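Local coordinates for protein putative adenosine kinase (Schistosoma mansoni, PDB 3VAS) that probably phosphorylates adenosine to AMP with a nucleoside triphosphate, as a ribokinase-fold adenosine kinase of the pfkB family that binds adenosine, at residues 195-200 and 231-236; 222-227 and 248-253; 279-282 and 288-291. One frame throughout, in Å; residues are numbered along the deposited sequence.

Contact 1 (195-200 and 231-236)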
loop_
_atom_site.group_PDB
_atom_site.type_symbol
_atom_site.label_atom_id
_atom_site.label_comp_id
_atom_site.label_asym_id
_atom_site.label_seq_id
_atom_site.Cartn_x
_atom_site.Cartn_y
_atom_site.Cartn_z
ATOM N N GLY A 195 -7.368 4.701 14.373
ATOM C CA GLY A 195 -5.936 4.839 14.549
ATOM C C GLY A 195 -5.287 5.650 13.440
ATOM O O GLY A 195 -4.474 6.538 13.698
ATOM N N MET A 196 -5.642 5.356 12.194
ATOM C CA MET A 196 -5.019 6.068 11.087
ATOM C C MET A 196 -5.448 7.535 11.069
ATOM O O MET A 196 -4.671 8.405 10.690
ATOM C CB MET A 196 -5.270 5.368 9.746
ATOM C CG MET A 196 -6.695 5.386 9.265
ATOM S SD MET A 196 -6.920 4.296 7.842
ATOM C CE MET A 196 -5.977 5.146 6.585
ATOM N N LEU A 197 -6.671 7.806 11.514
ATOM C CA LEU A 197 -7.150 9.183 11.623
ATOM C C LEU A 197 -6.385 9.935 12.709
ATOM O O LEU A 197 -6.003 11.092 12.526
ATOM C CB LEU A 197 -8.654 9.219 11.922
ATOM C CG LEU A 197 -9.285 10.614 11.933
ATOM C CD1 LEU A 197 -8.993 11.348 10.630
ATOM C CD2 LEU A 197 -10.785 10.539 12.173
ATOM N N LYS A 198 -6.166 9.270 13.839
ATOM C CA LYS A 198 -5.419 9.870 14.935
ATOM C C LYS A 198 -3.996 10.216 14.500
ATOM O O LYS A 198 -3.509 11.309 14.777
ATOM C CB LYS A 198 -5.379 8.941 16.151
ATOM C CG LYS A 198 -5.089 9.681 17.448
ATOM C CD LYS A 198 -4.366 8.815 18.470
ATOM C CE LYS A 198 -3.922 9.663 19.665
ATOM N NZ LYS A 198 -2.930 8.973 20.536
ATOM N N ILE A 199 -3.335 9.286 13.814
ATOM C CA ILE A 199 -1.975 9.524 13.340
ATOM C C ILE A 199 -1.942 10.646 12.301
ATOM O O ILE A 199 -1.044 11.482 12.314
ATOM C CB ILE A 199 -1.334 8.243 12.768
ATOM C CG1 ILE A 199 -1.088 7.236 13.892
ATOM C CG2 ILE A 199 -0.020 8.564 12.061
ATOM C CD1 ILE A 199 -0.553 5.902 13.418
ATOM N N ALA A 200 -2.936 10.669 11.417
ATOM C CA ALA A 200 -3.032 11.710 10.397
ATOM C C ALA A 200 -3.154 13.109 11.010
ATOM O O ALA A 200 -2.514 14.055 10.551
ATOM C CB ALA A 200 -4.199 11.433 9.457
ATOM N N ILE A 231 -7.389 12.174 2.678
ATOM C CA ILE A 231 -6.760 13.090 1.734
ATOM C C ILE A 231 -6.548 14.463 2.374
ATOM O O ILE A 231 -5.515 15.104 2.156
ATOM C CB ILE A 231 -7.574 13.211 0.424
ATOM C CG1 ILE A 231 -7.531 11.888 -0.348
ATOM C CG2 ILE A 231 -7.037 14.330 -0.447
ATOM C CD1 ILE A 231 -8.343 11.894 -1.627
ATOM N N SER A 232 -7.497 14.890 3.208
ATOM C CA SER A 232 -7.418 16.225 3.809
ATOM C C SER A 232 -6.284 16.375 4.837
ATOM O O SER A 232 -5.986 17.487 5.274
ATOM C CB SER A 232 -8.778 16.676 4.383
ATOM O OG SER A 232 -9.082 16.048 5.620
ATOM N N TYR A 233 -5.646 15.263 5.205
ATOM C CA TYR A 233 -4.463 15.307 6.070
ATOM C C TYR A 233 -3.206 14.847 5.328
ATOM O O TYR A 233 -2.108 14.850 5.889
ATOM C CB TYR A 233 -4.653 14.430 7.315
ATOM C CG TYR A 233 -5.788 14.853 8.227
ATOM C CD1 TYR A 233 -7.075 14.364 8.037
ATOM C CD2 TYR A 233 -5.568 15.731 9.280
ATOM C CE1 TYR A 233 -8.115 14.742 8.866
ATOM C CE2 TYR A 233 -6.601 16.116 10.116
ATOM C CZ TYR A 233 -7.875 15.618 9.905
ATOM O OH TYR A 233 -8.912 15.996 10.728
ATOM N N SER A 234 -3.368 14.445 4.071
ATOM C CA SER A 234 -2.267 13.852 3.319
ATOM C C SER A 234 -1.466 14.895 2.554
ATOM O O SER A 234 -2.035 15.742 1.868
ATOM C CB SER A 234 -2.792 12.797 2.348
ATOM O OG SER A 234 -3.493 11.779 3.036
ATOM N N ASN A 235 -0.145 14.831 2.676
ATOM C CA ASN A 235 0.734 15.695 1.899
ATOM C C ASN A 235 1.020 15.098 0.530
ATOM O O ASN A 235 1.286 15.821 -0.430
ATOM C CB ASN A 235 2.041 15.934 2.646
ATOM C CG ASN A 235 1.817 16.419 4.056
ATOM O OD1 ASN A 235 1.712 15.620 4.992
ATOM N ND2 ASN A 235 1.727 17.734 4.220
ATOM N N ILE A 236 0.969 13.770 0.451
ATOM C CA ILE A 236 1.197 13.057 -0.803
ATOM C C ILE A 236 0.156 11.951 -0.972
ATOM O O ILE A 236 -0.089 11.179 -0.044
ATOM C CB ILE A 236 2.610 12.426 -0.853
ATOM C CG1 ILE A 236 3.689 13.485 -0.602
ATOM C CG2 ILE A 236 2.851 11.732 -2.190
ATOM C CD1 ILE A 236 5.105 12.943 -0.684
#
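Y233 reaches from the turn that follows helix 224-231 to the flank of helix 189-205, packing against A200 and L197. The arrangement belongs to the alpha/beta domain of the ribokinase fold, where helices pack around a central sheet of largely parallel strands; a type I beta turn from I231 to S234, closed by a 3.0 Å bond from S234 N to I231 O, links helix 224-231 to strand 236-240.

Followed outward from its root, the tyrosine first meets the helix with its CB: Y233 CB lies 3.7 Å from A200 CB. Y233 CG stays close to the same methyl, 4.0 Å from A200 CB. From here the two sides of the ring find different neighbours. Y233 CD2 comes to 3.7 Å from A200 O, with the ring oblique to that oxygen, while the other side of the ring is turned to L197. The torsion explains the reach: with Y233 CG opposite the carbonyl carbon and beside the backbone N (Y233 chi1 -62°), the ring is carried along the helix flank, where it spans one turn from A200 back to L197. The leucine extends its CG opposite its own backbone N (L197 chi1 -175°), which brings a branch end to the ring although its CB does not face the turn.

No hydrogen bond crosses between the two segments; the contact is van der Waals packing, mostly apolar, with the A200 carbonyl oxygen beside the ring. K201 and L204 of the same helix, and A271 of a nearby loop, also touch the tyrosine, and A200 rests in addition on F210 and M230. At the outer part of the ring, L197 CD1 approaches Y233 CE1 obliquely at 3.9 Å.

Contact 2 (222-227 and 248-253)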
loop_
_atom_site.group_PDB
_atom_site.type_symbol
_atom_site.label_atom_id
_atom_site.label_comp_id
_atom_site.label_asym_id
_atom_site.label_seq_id
_atom_site.Cartn_x
_atom_site.Cartn_y
_atom_site.Cartn_z
ATOM N N PHE A 222 -17.099 2.759 -1.695
ATOM C CA PHE A 222 -17.882 2.420 -0.507
ATOM C C PHE A 222 -17.382 3.078 0.771
ATOM O O PHE A 222 -18.065 3.056 1.795
ATOM C CB PHE A 222 -17.957 0.902 -0.336
ATOM C CG PHE A 222 -18.513 0.199 -1.537
ATOM C CD1 PHE A 222 -19.865 0.277 -1.835
ATOM C CD2 PHE A 222 -17.683 -0.519 -2.385
ATOM C CE1 PHE A 222 -20.384 -0.358 -2.950
ATOM C CE2 PHE A 222 -18.193 -1.159 -3.500
ATOM C CZ PHE A 222 -19.546 -1.077 -3.784
ATOM N N ASN A 223 -16.189 3.659 0.711
ATOM C CA ASN A 223 -15.631 4.355 1.861
ATOM C C ASN A 223 -15.178 5.743 1.467
ATOM O O ASN A 223 -14.106 6.201 1.869
ATOM C CB ASN A 223 -14.471 3.561 2.455
ATOM C CG ASN A 223 -14.903 2.197 2.945
ATOM O OD1 ASN A 223 -14.788 1.203 2.228
ATOM N ND2 ASN A 223 -15.424 2.143 4.167
ATOM N N THR A 224 -16.011 6.396 0.665
ATOM C CA THR A 224 -15.705 7.701 0.102
ATOM C C THR A 224 -15.412 8.719 1.197
ATOM O O THR A 224 -14.435 9.453 1.108
ATOM C CB THR A 224 -16.871 8.213 -0.768
ATOM O OG1 THR A 224 -17.390 7.138 -1.559
ATOM C CG2 THR A 224 -16.408 9.332 -1.674
ATOM N N LYS A 225 -16.260 8.752 2.224
ATOM C CA LYS A 225 -16.089 9.673 3.351
ATOM C C LYS A 225 -14.697 9.541 3.958
ATOM O O LYS A 225 -14.011 10.539 4.164
ATOM C CB LYS A 225 -17.184 9.439 4.414
ATOM C CG LYS A 225 -17.099 10.298 5.690
ATOM C CD LYS A 225 -16.199 9.659 6.768
ATOM C CE LYS A 225 -16.819 9.696 8.161
ATOM N NZ LYS A 225 -17.692 8.525 8.426
ATOM N N GLU A 226 -14.284 8.307 4.241
ATOM C CA GLU A 226 -12.981 8.054 4.861
ATOM C C GLU A 226 -11.808 8.415 3.942
ATOM O O GLU A 226 -10.791 8.944 4.403
ATOM C CB GLU A 226 -12.856 6.595 5.315
ATOM C CG GLU A 226 -13.777 6.184 6.475
ATOM C CD GLU A 226 -15.078 5.545 6.003
ATOM O OE1 GLU A 226 -15.516 5.842 4.872
ATOM O OE2 GLU A 226 -15.657 4.737 6.757
ATOM N N VAL A 227 -11.937 8.115 2.650
ATOM C CA VAL A 227 -10.876 8.441 1.698
ATOM C C VAL A 227 -10.674 9.954 1.625
ATOM O O VAL A 227 -9.545 10.444 1.693
ATOM C CB VAL A 227 -11.157 7.880 0.280
ATOM C CG1 VAL A 227 -10.128 8.417 -0.725
ATOM C CG2 VAL A 227 -11.160 6.349 0.291
ATOM N N GLY A 248 -13.227 9.316 -9.389
ATOM C CA GLY A 248 -13.811 10.338 -10.234
ATOM C C GLY A 248 -15.303 10.156 -10.419
ATOM O O GLY A 248 -16.069 11.112 -10.276
ATOM N N GLU A 249 -15.715 8.932 -10.735
ATOM C CA GLU A 249 -17.130 8.640 -10.943
ATOM C C GLU A 249 -17.963 8.976 -9.708
ATOM O O GLU A 249 -19.010 9.624 -9.809
ATOM C CB GLU A 249 -17.341 7.175 -11.324
ATOM C CG GLU A 249 -18.816 6.801 -11.421
ATOM C CD GLU A 249 -19.045 5.357 -11.817
ATOM O OE1 GLU A 249 -20.209 5.003 -12.106
ATOM O OE2 GLU A 249 -18.068 4.579 -11.834
ATOM N N VAL A 250 -17.489 8.536 -8.548
ATOM C CA VAL A 250 -18.183 8.786 -7.289
ATOM C C VAL A 250 -18.327 10.287 -7.012
ATOM O O VAL A 250 -19.268 10.714 -6.347
ATOM C CB VAL A 250 -17.479 8.070 -6.110
ATOM C CG1 VAL A 250 -18.138 8.412 -4.790
ATOM C CG2 VAL A 250 -17.501 6.571 -6.329
ATOM N N HIS A 251 -17.413 11.088 -7.554
ATOM C CA HIS A 251 -17.453 12.533 -7.331
ATOM C C HIS A 251 -18.097 13.329 -8.466
ATOM O O HIS A 251 -18.063 14.558 -8.462
ATOM C CB HIS A 251 -16.053 13.074 -7.020
ATOM C CG HIS A 251 -15.520 12.624 -5.697
ATOM N ND1 HIS A 251 -14.985 11.370 -5.498
ATOM C CD2 HIS A 251 -15.461 13.252 -4.499
ATOM C CE1 HIS A 251 -14.610 11.247 -4.239
ATOM N NE2 HIS A 251 -14.886 12.376 -3.611
ATOM N N GLY A 252 -18.689 12.636 -9.430
ATOM C CA GLY A 252 -19.348 13.314 -10.534
ATOM C C GLY A 252 -18.407 13.916 -11.568
ATOM O O GLY A 252 -18.827 14.726 -12.396
ATOM N N LEU A 253 -17.135 13.527 -11.528
ATOM C CA LEU A 253 -16.171 13.970 -12.531
ATOM C C LEU A 253 -16.341 13.146 -13.807
ATOM O O LEU A 253 -15.569 12.218 -14.075
ATOM C CB LEU A 253 -14.746 13.847 -11.992
ATOM C CG LEU A 253 -14.530 14.514 -10.630
ATOM C CD1 LEU A 253 -13.087 14.366 -10.152
ATOM C CD2 LEU A 253 -14.938 15.976 -10.685
#
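T224 and V250 meet tip to tip where the start of helix 224-231 faces the last turn of helix 241-250. The CG1 methyl of V250 touches both branches of the threonine, at 3.6 Å from T224 OG1 and 3.7 Å from T224 CG2. T224 CG2 also reaches the imidazole, 3.7 Å from H251 CE1, lying oblique to the ring. With OG1 beside its backbone N (T224 chi1 -42°) and CG2 opposite that N, both branches are presented to V250, while OG1 still bonds to S220 O.

Around this small van der Waals touch, polar bonds hold the partners in place. The imidazole is held through both nitrogens, ND1 with Y247 O and NE2 with D228 OD2, and it stacks on the ring of Y247. A Schellman motif ends helix 241-250, with G252 at positive phi (75°), L253 N bonded to G248 O at 2.9 Å and G252 N to E249 O at 3.1 Å.

The H251-D228 bond is a polar tie from just past the end of helix 241-250 to helix 224-231. Since both imidazole nitrogens face oxygens that would act as acceptors, the geometry is consistent with a doubly protonated ring, which the aspartate would favour.

Contact 3 (279-282 and 288-291); sequences LVII and PLLY
I282 and L290 form the hydrogen-bonded pair of an antiparallel beta hairpin, strands 279-284 and 287-293, at one side of the alpha/beta domain of the ribokinase fold. Two backbone bonds join this pair: I282 N to L290 O at 2.8 Å and L290 N to I282 O, also 2.8 Å. Both are nearly straight at hydrogen (165° and 171°).

Weaker CA-H...O contacts continue the pairing toward I281 and Y291, the neighbouring non-hydrogen-bonded pair. Y291 CA lies 3.2 Å from V280 O, and I281 CA lies 3.4 Å from L290 O.

Looser apolar contacts lie on both faces. I282 CB stands 4.5 Å from L290 CB, and L290 rests on V258 and H259 of helix 257-267. On the other face, I281 CG1 approaches Y291 CB at 4.2 Å and I281 CG2 approaches L289 CD1 at 4.3 Å; F322 touches I281 and L289 there. Y291 CG lies between its backbone N and carbonyl carbon (chi1 69°), which keeps CB near V280 O while the ring leads away to M336, I337 and L340 of helix 336-351.

Apolar and aromatic side chains thus join the hairpin to helices on both faces, and in this buried setting the two main-chain bonds satisfy N and O of I282 and L290 and fix the register.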
loop_
_atom_site.group_PDB
_atom_site.type_symbol
_atom_site.label_atom_id
_atom_site.label_comp_id
_atom_site.label_asym_id
_atom_site.label_seq_id
_atom_site.Cartn_x
_atom_site.Cartn_y
_atom_site.Cartn_z
ATOM N N LEU A 279 0.884 16.804 -3.000
ATOM C CA LEU A 279 1.353 16.173 -4.225
ATOM C C LEU A 279 0.508 14.945 -4.557
ATOM O O LEU A 279 0.244 14.113 -3.691
ATOM C CB LEU A 279 2.826 15.781 -4.073
ATOM C CG LEU A 279 3.486 15.110 -5.276
ATOM C CD1 LEU A 279 3.501 16.061 -6.460
ATOM C CD2 LEU A 279 4.895 14.639 -4.932
ATOM N N VAL A 280 0.078 14.834 -5.810
ATOM C CA VAL A 280 -0.719 13.691 -6.243
ATOM C C VAL A 280 -0.028 12.975 -7.402
ATOM O O VAL A 280 0.404 13.607 -8.365
ATOM C CB VAL A 280 -2.146 14.123 -6.653
ATOM C CG1 VAL A 280 -2.987 12.916 -7.041
ATOM C CG2 VAL A 280 -2.811 14.896 -5.516
ATOM N N ILE A 281 0.091 11.655 -7.293
ATOM C CA ILE A 281 0.764 10.858 -8.313
ATOM C C ILE A 281 -0.132 9.697 -8.716
ATOM O O ILE A 281 -0.475 8.855 -7.891
ATOM C CB ILE A 281 2.108 10.296 -7.799
ATOM C CG1 ILE A 281 3.014 11.431 -7.315
ATOM C CG2 ILE A 281 2.792 9.445 -8.870
ATOM C CD1 ILE A 281 4.324 10.967 -6.695
ATOM N N ILE A 282 -0.512 9.659 -9.985
ATOM C CA ILE A 282 -1.383 8.607 -10.483
ATOM C C ILE A 282 -0.647 7.760 -11.510
ATOM O O ILE A 282 -0.328 8.236 -12.600
ATOM C CB ILE A 282 -2.657 9.194 -11.136
ATOM C CG1 ILE A 282 -3.394 10.104 -10.150
ATOM C CG2 ILE A 282 -3.572 8.081 -11.646
ATOM C CD1 ILE A 282 -3.797 9.412 -8.865
ATOM N N PRO A 288 2.327 6.645 -19.502
ATOM C CA PRO A 288 2.894 7.688 -18.640
ATOM C C PRO A 288 2.064 7.958 -17.392
ATOM O O PRO A 288 0.834 8.072 -17.451
ATOM C CB PRO A 288 2.896 8.919 -19.543
ATOM C CG PRO A 288 3.032 8.358 -20.921
ATOM C CD PRO A 288 2.232 7.088 -20.906
ATOM N N LEU A 289 2.746 8.038 -16.257
ATOM C CA LEU A 289 2.088 8.373 -15.009
ATOM C C LEU A 289 1.822 9.868 -14.999
ATOM O O LEU A 289 2.488 10.630 -15.705
ATOM C CB LEU A 289 2.944 7.952 -13.806
ATOM C CG LEU A 289 4.329 8.579 -13.594
ATOM C CD1 LEU A 289 4.242 9.909 -12.853
ATOM C CD2 LEU A 289 5.233 7.618 -12.842
ATOM N N LEU A 290 0.849 10.278 -14.197
ATOM C CA LEU A 290 0.496 11.681 -14.064
ATOM C C LEU A 290 0.890 12.169 -12.680
ATOM O O LEU A 290 0.801 11.426 -11.703
ATOM C CB LEU A 290 -1.011 11.880 -14.281
ATOM C CG LEU A 290 -1.585 11.333 -15.589
ATOM C CD1 LEU A 290 -3.098 11.439 -15.606
ATOM C CD2 LEU A 290 -0.972 12.047 -16.792
ATOM N N TYR A 291 1.333 13.418 -12.599
ATOM C CA TYR A 291 1.543 14.055 -11.308
ATOM C C TYR A 291 1.220 15.542 -11.369
ATOM O O TYR A 291 1.320 16.169 -12.421
ATOM C CB TYR A 291 2.969 13.827 -10.790
ATOM C CG TYR A 291 4.064 14.529 -11.569
ATOM C CD1 TYR A 291 4.468 15.817 -11.237
ATOM C CD2 TYR A 291 4.710 13.893 -12.621
ATOM C CE1 TYR A 291 5.480 16.458 -11.944
ATOM C CE2 TYR A 291 5.716 14.524 -13.333
ATOM C CZ TYR A 291 6.098 15.802 -12.991
ATOM O OH TYR A 291 7.099 16.423 -13.704
#

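Overall arrangement
The three contacts lie in one alpha/beta domain but differ in burial. Contact 3 is buried and held by backbone hydrogen bonds, contact 1 is partly buried and contact 2 lies at the surface; contacts 1 and 2 join their segments by packing, with no hydrogen bond across. Contacts 1 and 2 share helix 224-231, whose start meets helix 241-250 and whose exit turn meets helix 189-205; their centres lie about 17 Å apart. Contacts 1 and 3 touch directly: N235 O probably accepts a hydrogen bond from L279 N at 2.8 Å, where strand 236-240 runs parallel to strand 279-284. Contacts 2 and 3 do not touch, their nearest atoms being about 9 Å apart.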